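Local coordinates for protein predicted phosphatase, HAD family (Clostridium acetobutylicum, PDB 3MC1) that is predicted to act as a phosphatase of the haloacid dehalogenase family, probably hydrolysing a phosphorylated substrate that has not been identified, at residues 20-25 with 45-50; 27-32 with 53-58; 31-36 with 66-71; 170-175 with 193-198. All coordinates share one frame; numbering follows the deposited sequence.

Contact 1: 20-25 with 45-50; sequences EGITKS and KFVGPP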
# COMPACT_ATOMS: atom_id res chain seq x y z
N GLU A 20 -12.81 -0.54 -4.88
CA GLU A 20 -13.83 -1.34 -5.54
C GLU A 20 -13.44 -2.80 -5.69
O GLU A 20 -14.16 -3.69 -5.22
CB GLU A 20 -14.18 -0.77 -6.92
CG GLU A 20 -14.93 -1.77 -7.80
CD GLU A 20 -15.38 -1.21 -9.12
OE1 GLU A 20 -14.64 -0.38 -9.70
OE2 GLU A 20 -16.46 -1.62 -9.60
N GLY A 21 -12.32 -3.05 -6.35
CA GLY A 21 -11.86 -4.42 -6.55
C GLY A 21 -11.52 -5.17 -5.27
O GLY A 21 -11.81 -6.36 -5.16
N ILE A 22 -10.90 -4.48 -4.32
CA ILE A 22 -10.52 -5.11 -3.06
C ILE A 22 -11.74 -5.43 -2.18
O ILE A 22 -11.85 -6.53 -1.66
CB ILE A 22 -9.52 -4.22 -2.27
CG1 ILE A 22 -8.22 -4.09 -3.08
CG2 ILE A 22 -9.22 -4.82 -0.90
CD1 ILE A 22 -7.20 -3.12 -2.47
N THR A 23 -12.65 -4.47 -2.03
CA THR A 23 -13.82 -4.73 -1.19
C THR A 23 -14.69 -5.81 -1.82
O THR A 23 -15.32 -6.60 -1.11
CB THR A 23 -14.65 -3.45 -0.94
OG1 THR A 23 -15.03 -2.86 -2.18
CG2 THR A 23 -13.84 -2.44 -0.11
N LYS A 24 -14.72 -5.85 -3.15
CA LYS A 24 -15.51 -6.86 -3.84
C LYS A 24 -14.89 -8.25 -3.66
O LYS A 24 -15.61 -9.24 -3.54
CB LYS A 24 -15.66 -6.51 -5.32
CG LYS A 24 -16.78 -5.52 -5.58
CD LYS A 24 -16.93 -5.16 -7.06
CE LYS A 24 -18.07 -4.16 -7.23
NZ LYS A 24 -18.32 -3.80 -8.66
N SER A 25 -13.56 -8.32 -3.62
CA SER A 25 -12.88 -9.60 -3.44
C SER A 25 -13.11 -10.10 -2.01
O SER A 25 -13.27 -11.30 -1.77
CB SER A 25 -11.37 -9.46 -3.70
OG SER A 25 -11.13 -9.06 -5.04
N LYS A 45 -11.57 -0.84 5.39
CA LYS A 45 -10.46 -1.06 6.32
C LYS A 45 -9.55 -2.20 5.88
O LYS A 45 -8.44 -2.35 6.40
CB LYS A 45 -10.99 -1.36 7.73
CG LYS A 45 -11.65 -2.72 7.87
CD LYS A 45 -13.13 -2.67 7.54
CE LYS A 45 -13.94 -2.30 8.77
NZ LYS A 45 -13.84 -3.34 9.83
N PHE A 46 -10.02 -3.01 4.94
CA PHE A 46 -9.24 -4.13 4.40
C PHE A 46 -8.23 -3.61 3.37
O PHE A 46 -7.35 -4.35 2.91
CB PHE A 46 -10.16 -5.14 3.72
CG PHE A 46 -10.62 -6.28 4.61
CD1 PHE A 46 -9.93 -7.49 4.62
CD2 PHE A 46 -11.75 -6.14 5.40
CE1 PHE A 46 -10.38 -8.56 5.42
CE2 PHE A 46 -12.20 -7.20 6.20
CZ PHE A 46 -11.51 -8.41 6.21
N VAL A 47 -8.35 -2.34 3.01
CA VAL A 47 -7.44 -1.77 2.01
C VAL A 47 -6.18 -1.22 2.64
O VAL A 47 -6.21 -0.19 3.32
CB VAL A 47 -8.12 -0.65 1.19
CG1 VAL A 47 -7.13 -0.06 0.18
CG2 VAL A 47 -9.35 -1.21 0.47
N GLY A 48 -5.06 -1.91 2.41
CA GLY A 48 -3.79 -1.48 2.96
C GLY A 48 -3.04 -2.56 3.73
O GLY A 48 -1.96 -2.98 3.31
N PRO A 49 -3.57 -3.03 4.87
CA PRO A 49 -2.91 -4.07 5.67
C PRO A 49 -2.93 -5.46 5.05
O PRO A 49 -3.68 -5.73 4.12
CB PRO A 49 -3.68 -4.01 6.99
CG PRO A 49 -5.05 -3.68 6.55
CD PRO A 49 -4.82 -2.59 5.52
N PRO A 50 -2.08 -6.38 5.57
CA PRO A 50 -2.05 -7.74 5.03
C PRO A 50 -3.45 -8.34 5.21
O PRO A 50 -4.07 -8.17 6.26
CB PRO A 50 -1.01 -8.44 5.91
CG PRO A 50 -0.11 -7.32 6.35
CD PRO A 50 -1.08 -6.19 6.63
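Ile22 and Val47 meet through their branched side chains, an apolar contact that carries most of the surface shared by residues 20-25 and 45-50. Ile22 projects from helix 19-31 toward the loop with CG2 anti to its backbone N and CG1 beside it (chi1 -64°), which presents both branches to the valine. Val47 answers with both of its methyls: CG2 lies 3.9 Å from Ile22 CG2, and CG1 lies 4.0 Å from Ile22 CD1. The two side chains cross obliquely. Phe46 contributes mainly through its backbone, its carbonyl O standing 4.3 Å from Ile22 CG2, while its ring leads away from the helix.

The position is consistent with the place where the helical cap of a haloacid dehalogenase-type enzyme faces its catalytic core. The side chain of Val47 is about 5 Å from the sodium ion held by Asp10, Asp12 and Asp167, and Ile22 touches Asp12 of what is probably the DxDx(T/V) signature. A glycerol, probably from the crystallisation liquor, is hydrogen-bonded to Gly48 N and lies about 4 Å from Ile22.

The side-chain bonds of residues 20-25 described here run within the helix. Ser25 OG donates to Gly21 O at 2.8 Å, tilted 26° from the carbonyl plane, and Ser25 N reaches that oxygen from the opposite face, so Gly21 O is gripped by two donors. Lys24 NZ reaches back one turn to Glu20 OE2 in a salt bridge of 3.0 Å, using the anti lone pair of the carboxylate oxygen. Outside the two segments, Lys45 makes a cation-pi contact with Tyr58 of helix 51-59.

Contact 2: 27-32 with 53-58; sequences KYSLNK and TSFMEY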
# COMPACT_ATOMS: atom_id res chain seq x y z
N LYS A 27 -15.76 -9.28 -0.12
CA LYS A 27 -17.17 -9.66 -0.04
C LYS A 27 -17.37 -11.03 -0.66
O LYS A 27 -18.13 -11.85 -0.14
CB LYS A 27 -18.05 -8.63 -0.76
CG LYS A 27 -19.52 -9.01 -0.76
CD LYS A 27 -20.32 -8.18 -1.76
CE LYS A 27 -21.05 -7.03 -1.09
NZ LYS A 27 -22.24 -7.51 -0.31
N TYR A 28 -16.69 -11.27 -1.78
CA TYR A 28 -16.80 -12.56 -2.46
C TYR A 28 -16.30 -13.67 -1.54
O TYR A 28 -16.89 -14.75 -1.48
CB TYR A 28 -15.95 -12.58 -3.74
CG TYR A 28 -15.79 -13.97 -4.30
CD1 TYR A 28 -16.82 -14.57 -5.03
CD2 TYR A 28 -14.63 -14.72 -4.07
CE1 TYR A 28 -16.71 -15.87 -5.50
CE2 TYR A 28 -14.51 -16.03 -4.54
CZ TYR A 28 -15.56 -16.60 -5.25
OH TYR A 28 -15.46 -17.89 -5.70
N SER A 29 -15.21 -13.39 -0.83
CA SER A 29 -14.62 -14.35 0.09
C SER A 29 -15.49 -14.60 1.32
O SER A 29 -15.73 -15.74 1.71
CB SER A 29 -13.24 -13.86 0.55
OG SER A 29 -12.69 -14.75 1.51
N LEU A 30 -15.97 -13.51 1.93
CA LEU A 30 -16.80 -13.62 3.13
C LEU A 30 -18.11 -14.34 2.85
O LEU A 30 -18.58 -15.12 3.68
CB LEU A 30 -17.08 -12.22 3.69
CG LEU A 30 -15.88 -11.44 4.22
CD1 LEU A 30 -16.31 -10.04 4.60
CD2 LEU A 30 -15.27 -12.16 5.42
N ASN A 31 -18.70 -14.06 1.69
CA ASN A 31 -19.96 -14.69 1.30
C ASN A 31 -19.82 -16.21 1.21
O ASN A 31 -20.81 -16.93 1.34
CB ASN A 31 -20.43 -14.14 -0.05
CG ASN A 31 -20.98 -12.73 0.07
OD1 ASN A 31 -20.89 -12.10 1.13
ND2 ASN A 31 -21.55 -12.22 -1.02
N LYS A 32 -18.59 -16.69 1.00
CA LYS A 32 -18.33 -18.12 0.93
C LYS A 32 -18.41 -18.71 2.34
O LYS A 32 -18.48 -19.92 2.51
CB LYS A 32 -16.93 -18.38 0.35
CG LYS A 32 -16.78 -18.06 -1.12
CD LYS A 32 -17.77 -18.87 -1.94
CE LYS A 32 -17.41 -18.83 -3.40
NZ LYS A 32 -16.07 -19.45 -3.61
N THR A 53 -4.01 -10.45 8.50
CA THR A 53 -4.22 -9.68 9.72
C THR A 53 -5.68 -9.18 9.79
O THR A 53 -6.31 -9.22 10.86
CB THR A 53 -3.26 -8.46 9.78
OG1 THR A 53 -3.73 -7.41 8.92
CG2 THR A 53 -1.88 -8.86 9.31
N SER A 54 -6.22 -8.75 8.65
CA SER A 54 -7.58 -8.24 8.60
C SER A 54 -8.67 -9.31 8.80
O SER A 54 -9.61 -9.09 9.55
CB SER A 54 -7.82 -7.50 7.28
OG SER A 54 -7.01 -6.33 7.19
N PHE A 55 -8.55 -10.45 8.12
CA PHE A 55 -9.55 -11.50 8.28
C PHE A 55 -9.56 -12.02 9.72
O PHE A 55 -10.62 -12.31 10.28
CB PHE A 55 -9.28 -12.66 7.30
CG PHE A 55 -9.83 -12.42 5.91
CD1 PHE A 55 -11.18 -12.18 5.71
CD2 PHE A 55 -8.98 -12.45 4.80
CE1 PHE A 55 -11.69 -11.97 4.43
CE2 PHE A 55 -9.48 -12.25 3.52
CZ PHE A 55 -10.84 -12.00 3.33
N MSE A 56 -8.38 -12.14 10.31
CA MSE A 56 -8.26 -12.61 11.68
C MSE A 56 -8.81 -11.60 12.68
O MSE A 56 -9.53 -11.97 13.61
CB MSE A 56 -6.79 -12.91 12.01
CG MSE A 56 -6.23 -14.10 11.26
SE MSE A 56 -4.41 -14.47 11.75
CE MSE A 56 -4.74 -15.37 13.44
N GLU A 57 -8.49 -10.33 12.47
CA GLU A 57 -8.94 -9.27 13.36
C GLU A 57 -10.43 -8.94 13.26
O GLU A 57 -11.11 -8.81 14.28
CB GLU A 57 -8.14 -7.99 13.10
CG GLU A 57 -8.35 -6.90 14.15
CD GLU A 57 -7.75 -5.56 13.74
OE1 GLU A 57 -6.65 -5.56 13.14
OE2 GLU A 57 -8.38 -4.52 14.02
N TYR A 58 -10.93 -8.80 12.04
CA TYR A 58 -12.33 -8.44 11.82
C TYR A 58 -13.32 -9.60 11.79
O TYR A 58 -14.54 -9.39 11.88
CB TYR A 58 -12.46 -7.64 10.52
CG TYR A 58 -11.60 -6.40 10.49
CD1 TYR A 58 -11.84 -5.35 11.38
CD2 TYR A 58 -10.52 -6.29 9.62
CE1 TYR A 58 -11.03 -4.22 11.40
CE2 TYR A 58 -9.69 -5.16 9.63
CZ TYR A 58 -9.96 -4.13 10.53
OH TYR A 58 -9.14 -3.03 10.57
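The ring of Phe55 receives Leu30 at its edge, close to the ring plane: Leu30 CD2 comes within 3.7 Å of Phe55 CE1 and also borders CD1. Ser29 approaches the far end of the same ring obliquely, its OG 3.8 Å from Phe55 CZ. This is helix-to-helix packing inside the all-helical cap typical of this branch of the haloacid dehalogenase superfamily, joining the C-terminal half of helix 19-31 to helix 51-59. Outside the two segments, Phe46 packs edge-to-face with Phe55, and Ala69 and Phe61 also touch it. On the neighbouring turn, Glu57 CD lies 4.1 Å above one face of the Tyr58 ring, offset toward the rim, and Ser54 CB sits at that ring's edge.

The backbones stay well apart, with Leu30 CA 9.1 Å from Phe55 CA, and the phenyl ring spans the gap. The CA-CB bond of Phe55 already heads to the other helix, and CG anti to the carbonyl carbon (chi1 -83°) carries the ring on across.

Ser29 is buried, and its hydroxyl is satisfied by Ala69 O of helix 63-81, so one residue packs on the ring while tying in a third helix. Away from the ring, on the side of helix 19-31 that bears Tyr28, Lys32 NZ donates to Tyr28 OH at 2.7 Å.

Contact 3: 31-36 with 66-71; sequences NKFDIQ and ATVAID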
# COMPACT_ATOMS: atom_id res chain seq x y z
N ASN A 31 -18.70 -14.06 1.69
CA ASN A 31 -19.96 -14.69 1.30
C ASN A 31 -19.82 -16.21 1.21
O ASN A 31 -20.81 -16.93 1.34
CB ASN A 31 -20.43 -14.14 -0.05
CG ASN A 31 -20.98 -12.73 0.07
OD1 ASN A 31 -20.89 -12.10 1.13
ND2 ASN A 31 -21.55 -12.22 -1.02
N LYS A 32 -18.59 -16.69 1.00
CA LYS A 32 -18.33 -18.12 0.93
C LYS A 32 -18.41 -18.71 2.34
O LYS A 32 -18.48 -19.92 2.51
CB LYS A 32 -16.93 -18.38 0.35
CG LYS A 32 -16.78 -18.06 -1.12
CD LYS A 32 -17.77 -18.87 -1.94
CE LYS A 32 -17.41 -18.83 -3.40
NZ LYS A 32 -16.07 -19.45 -3.61
N PHE A 33 -18.37 -17.83 3.34
CA PHE A 33 -18.45 -18.25 4.73
C PHE A 33 -19.84 -17.91 5.23
O PHE A 33 -20.11 -17.92 6.43
CB PHE A 33 -17.39 -17.52 5.56
CG PHE A 33 -15.98 -17.91 5.22
CD1 PHE A 33 -15.46 -19.13 5.63
CD2 PHE A 33 -15.17 -17.07 4.46
CE1 PHE A 33 -14.16 -19.51 5.30
CE2 PHE A 33 -13.87 -17.43 4.13
CZ PHE A 33 -13.36 -18.65 4.55
N ASP A 34 -20.72 -17.62 4.27
CA ASP A 34 -22.10 -17.25 4.54
C ASP A 34 -22.17 -15.96 5.35
O ASP A 34 -23.15 -15.70 6.06
CB ASP A 34 -22.83 -18.39 5.25
CG ASP A 34 -22.97 -19.62 4.37
OD1 ASP A 34 -21.97 -20.35 4.18
OD2 ASP A 34 -24.08 -19.86 3.85
N ILE A 35 -21.13 -15.15 5.23
CA ILE A 35 -21.06 -13.87 5.92
C ILE A 35 -21.49 -12.83 4.89
O ILE A 35 -20.86 -12.67 3.85
CB ILE A 35 -19.63 -13.55 6.39
CG1 ILE A 35 -19.15 -14.62 7.36
CG2 ILE A 35 -19.59 -12.17 7.03
CD1 ILE A 35 -17.76 -14.40 7.89
N GLN A 36 -22.57 -12.13 5.19
CA GLN A 36 -23.06 -11.12 4.27
C GLN A 36 -22.55 -9.76 4.73
O GLN A 36 -22.22 -9.57 5.90
CB GLN A 36 -24.60 -11.13 4.25
CG GLN A 36 -25.21 -12.51 4.00
CD GLN A 36 -24.74 -13.15 2.70
OE1 GLN A 36 -24.90 -12.59 1.62
NE2 GLN A 36 -24.17 -14.35 2.81
N ALA A 66 -8.04 -18.03 7.83
CA ALA A 66 -7.78 -16.76 7.17
C ALA A 66 -7.09 -17.06 5.85
O ALA A 66 -7.30 -16.37 4.85
CB ALA A 66 -6.89 -15.88 8.05
N THR A 67 -6.27 -18.10 5.84
CA THR A 67 -5.56 -18.50 4.64
C THR A 67 -6.53 -18.98 3.57
O THR A 67 -6.32 -18.75 2.38
CB THR A 67 -4.55 -19.61 4.94
OG1 THR A 67 -3.57 -19.11 5.86
CG2 THR A 67 -3.86 -20.06 3.67
N VAL A 68 -7.60 -19.64 4.00
CA VAL A 68 -8.61 -20.14 3.07
C VAL A 68 -9.33 -18.94 2.49
O VAL A 68 -9.58 -18.87 1.28
CB VAL A 68 -9.63 -21.06 3.77
CG1 VAL A 68 -10.79 -21.38 2.82
CG2 VAL A 68 -8.95 -22.34 4.22
N ALA A 69 -9.67 -18.00 3.37
CA ALA A 69 -10.36 -16.78 3.00
C ALA A 69 -9.53 -15.97 2.00
O ALA A 69 -10.07 -15.36 1.07
CB ALA A 69 -10.64 -15.94 4.24
N ILE A 70 -8.21 -15.96 2.19
CA ILE A 70 -7.32 -15.23 1.30
C ILE A 70 -7.37 -15.85 -0.10
O ILE A 70 -7.37 -15.15 -1.10
CB ILE A 70 -5.86 -15.24 1.84
CG1 ILE A 70 -5.77 -14.32 3.06
CG2 ILE A 70 -4.89 -14.79 0.75
CD1 ILE A 70 -4.42 -14.37 3.79
N ASP A 71 -7.44 -17.18 -0.16
CA ASP A 71 -7.51 -17.86 -1.45
C ASP A 71 -8.79 -17.54 -2.21
O ASP A 71 -8.75 -17.35 -3.42
CB ASP A 71 -7.36 -19.37 -1.27
CG ASP A 71 -5.95 -19.76 -0.91
OD1 ASP A 71 -5.01 -19.12 -1.43
OD2 ASP A 71 -5.77 -20.70 -0.11
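Phe33 is the residue of the loop following helix 19-31 that reaches helix 63-81, where Ala69 and Val68 receive its ring. The path to it starts at Asn31, whose carbonyl opens a type I turn running to Asp34 and accepts a weak bond from Asp34 N at 3.0 Å. Lys32 follows at the exposed surface; its ammonium makes a cation-pi contact with Tyr72, one turn further along helix 63-81, and so adds a second link to that helix.

At Phe33 the CA-CB bond heads toward the helix, and CG takes the position anti to the carbonyl carbon (chi1 -68°), carrying the far end of the ring onto it. CE2 lies 3.6 Å from Ala69 CB and 3.7 Å from Ala69 CA, whereas CZ is 4.1 Å from Val68 CG1. Both side chains approach the ring obliquely, and Ala69 N lies at its edge, in plane. The small alanine lets the phenyl come down close to the helix backbone, with Val68 flanking it. Phe61, from the loop between helices 51-59 and 63-81, meets the Phe33 ring with the planes at about 50°.

Asp34 then adopts a positive phi of 62°, turning the chain out of the helix. Ile35 N makes a probable hydrogen bond of 3.0 Å to Leu30 O, and the isoleucine side chain packs on Tyr59 and Phe61 before the chain leaves through Gln36. This bond and that from Asp34 N to Asn31 O, with Asp34 as the C-prime residue, form a Schellman motif that closes helix 19-31 at the outer end of the helical cap.

Contact 4: 170-175 with 193-198; sequences YDVIGA and EELKNA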
# COMPACT_ATOMS: atom_id res chain seq x y z
N TYR A 170 -0.28 1.73 9.47
CA TYR A 170 0.63 0.62 9.22
C TYR A 170 1.86 1.09 8.46
O TYR A 170 2.97 0.58 8.67
CB TYR A 170 -0.09 -0.46 8.41
CG TYR A 170 -1.36 -0.93 9.08
CD1 TYR A 170 -1.31 -1.68 10.25
CD2 TYR A 170 -2.62 -0.59 8.56
CE1 TYR A 170 -2.48 -2.07 10.91
CE2 TYR A 170 -3.79 -0.99 9.21
CZ TYR A 170 -3.72 -1.73 10.38
OH TYR A 170 -4.87 -2.11 11.03
N ASP A 171 1.67 2.07 7.59
CA ASP A 171 2.77 2.62 6.83
C ASP A 171 3.69 3.42 7.74
O ASP A 171 4.92 3.34 7.62
CB ASP A 171 2.23 3.50 5.70
CG ASP A 171 1.47 2.69 4.68
OD1 ASP A 171 2.09 1.79 4.09
OD2 ASP A 171 0.27 2.95 4.47
N VAL A 172 3.10 4.18 8.65
CA VAL A 172 3.88 4.99 9.59
C VAL A 172 4.69 4.07 10.51
O VAL A 172 5.88 4.27 10.70
CB VAL A 172 2.96 5.89 10.46
CG1 VAL A 172 3.81 6.75 11.39
CG2 VAL A 172 2.11 6.78 9.56
N ILE A 173 4.02 3.06 11.06
CA ILE A 173 4.67 2.10 11.94
C ILE A 173 5.80 1.37 11.20
O ILE A 173 6.89 1.19 11.74
CB ILE A 173 3.63 1.08 12.49
CG1 ILE A 173 2.55 1.82 13.28
CG2 ILE A 173 4.31 0.04 13.36
CD1 ILE A 173 1.32 1.01 13.60
N GLY A 174 5.52 0.95 9.97
CA GLY A 174 6.53 0.25 9.18
C GLY A 174 7.73 1.13 8.89
O GLY A 174 8.87 0.66 8.86
N ALA A 175 7.47 2.42 8.67
CA ALA A 175 8.54 3.38 8.39
C ALA A 175 9.37 3.60 9.64
O ALA A 175 10.60 3.55 9.62
CB ALA A 175 7.94 4.70 7.92
N GLU A 193 -6.36 11.89 11.74
CA GLU A 193 -6.27 11.45 13.13
C GLU A 193 -5.56 10.10 13.26
O GLU A 193 -4.76 9.90 14.17
CB GLU A 193 -7.68 11.35 13.75
CG GLU A 193 -8.41 12.70 13.96
CD GLU A 193 -8.88 13.37 12.67
OE1 GLU A 193 -9.16 12.66 11.69
OE2 GLU A 193 -8.98 14.63 12.65
N GLU A 194 -5.87 9.18 12.35
CA GLU A 194 -5.23 7.86 12.37
C GLU A 194 -3.72 8.01 12.19
O GLU A 194 -2.93 7.39 12.90
CB GLU A 194 -5.79 6.98 11.25
CG GLU A 194 -5.11 5.60 11.15
CD GLU A 194 -5.57 4.79 9.95
OE1 GLU A 194 -6.80 4.68 9.75
OE2 GLU A 194 -4.71 4.26 9.22
N LEU A 195 -3.33 8.85 11.23
CA LEU A 195 -1.92 9.06 10.93
C LEU A 195 -1.19 9.86 12.00
O LEU A 195 -0.04 9.57 12.31
CB LEU A 195 -1.79 9.76 9.57
CG LEU A 195 -2.30 8.90 8.41
CD1 LEU A 195 -2.56 9.78 7.17
CD2 LEU A 195 -1.27 7.81 8.11
N LYS A 196 -1.86 10.86 12.56
CA LYS A 196 -1.26 11.68 13.59
C LYS A 196 -0.96 10.85 14.84
O LYS A 196 0.13 10.95 15.41
CB LYS A 196 -2.19 12.84 13.96
CG LYS A 196 -1.66 13.74 15.07
CD LYS A 196 -2.74 14.69 15.56
CE LYS A 196 -2.30 15.47 16.79
NZ LYS A 196 -3.38 16.39 17.29
N ASN A 197 -1.91 10.02 15.25
CA ASN A 197 -1.74 9.17 16.43
C ASN A 197 -0.78 8.01 16.20
O ASN A 197 -0.31 7.39 17.15
CB ASN A 197 -3.09 8.61 16.89
CG ASN A 197 -4.00 9.67 17.47
OD1 ASN A 197 -3.58 10.49 18.30
ND2 ASN A 197 -5.27 9.67 17.05
N ALA A 198 -0.50 7.72 14.93
CA ALA A 198 0.42 6.65 14.58
C ALA A 198 1.83 7.20 14.68
O ALA A 198 2.79 6.45 14.87
CB ALA A 198 0.15 6.15 13.17
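Val172 packs against Leu195 and Ala198, and these three residues make the apolar contact between helices 169-176 and 192-198. The valine points at the second helix and divides its methyls. CG2 meets Leu195 CD2 at 3.8 Å, while CG1, anti to the backbone N (chi1 -178°), lies 3.6 Å from Ala198 O. Between these branches, Val172 CB comes within 3.9 Å of Ala198 CB. Leu195 starts out alongside the facing helix, and its CD2 methyl makes the approach. With a side chain as small as alanine at the contact, the backbones draw close, Val172 CA lying 6.3 Å from Ala198 CA.

The two helices are successive connections of the Rossmann-like core: helix 169-176 links strands 162-166 and 182-185, and helix 192-198 links 182-185 to the outermost strand 202-204, all parallel. Val172 also touches Ser182 and Leu195 touches Ile203, so the two helices pack on the sheet as well as on each other.

Among the charged groups around this apolar centre, Glu194 OE2 forms a salt bridge with Arg168 NE and accepts from Glu169 N, tying the second helix to the start of the first. Asp167 and Asp171 fit the GDxxxD pattern of the family's fourth motif, with Asp167 binding the sodium ion and the Asp171 side chain touching Asp10.

Contacts 1, 2 and 3 belong to the helical cap, while contact 4 lies in the Rossmann-like core. Contacts 1 and 2 share helix 19-31, their centres 10 Å apart, and their segments alternate along the chain. Contact 3 begins near the C-terminal end of that helix, shares Asn31 and Lys32 with contact 2, and has its centre only 5 Å away. Contact 4 comes later in the chain, 18 Å from contact 1 and 28 Å from contact 3, centre to centre. Pro49 CB reaches Tyr170 CE2 at 3.8 Å, joining contact 1 to contact 4. In space, contacts 3, 2, 1 and 4 lead from the outer cap to the probable active-site cleft and on into the core.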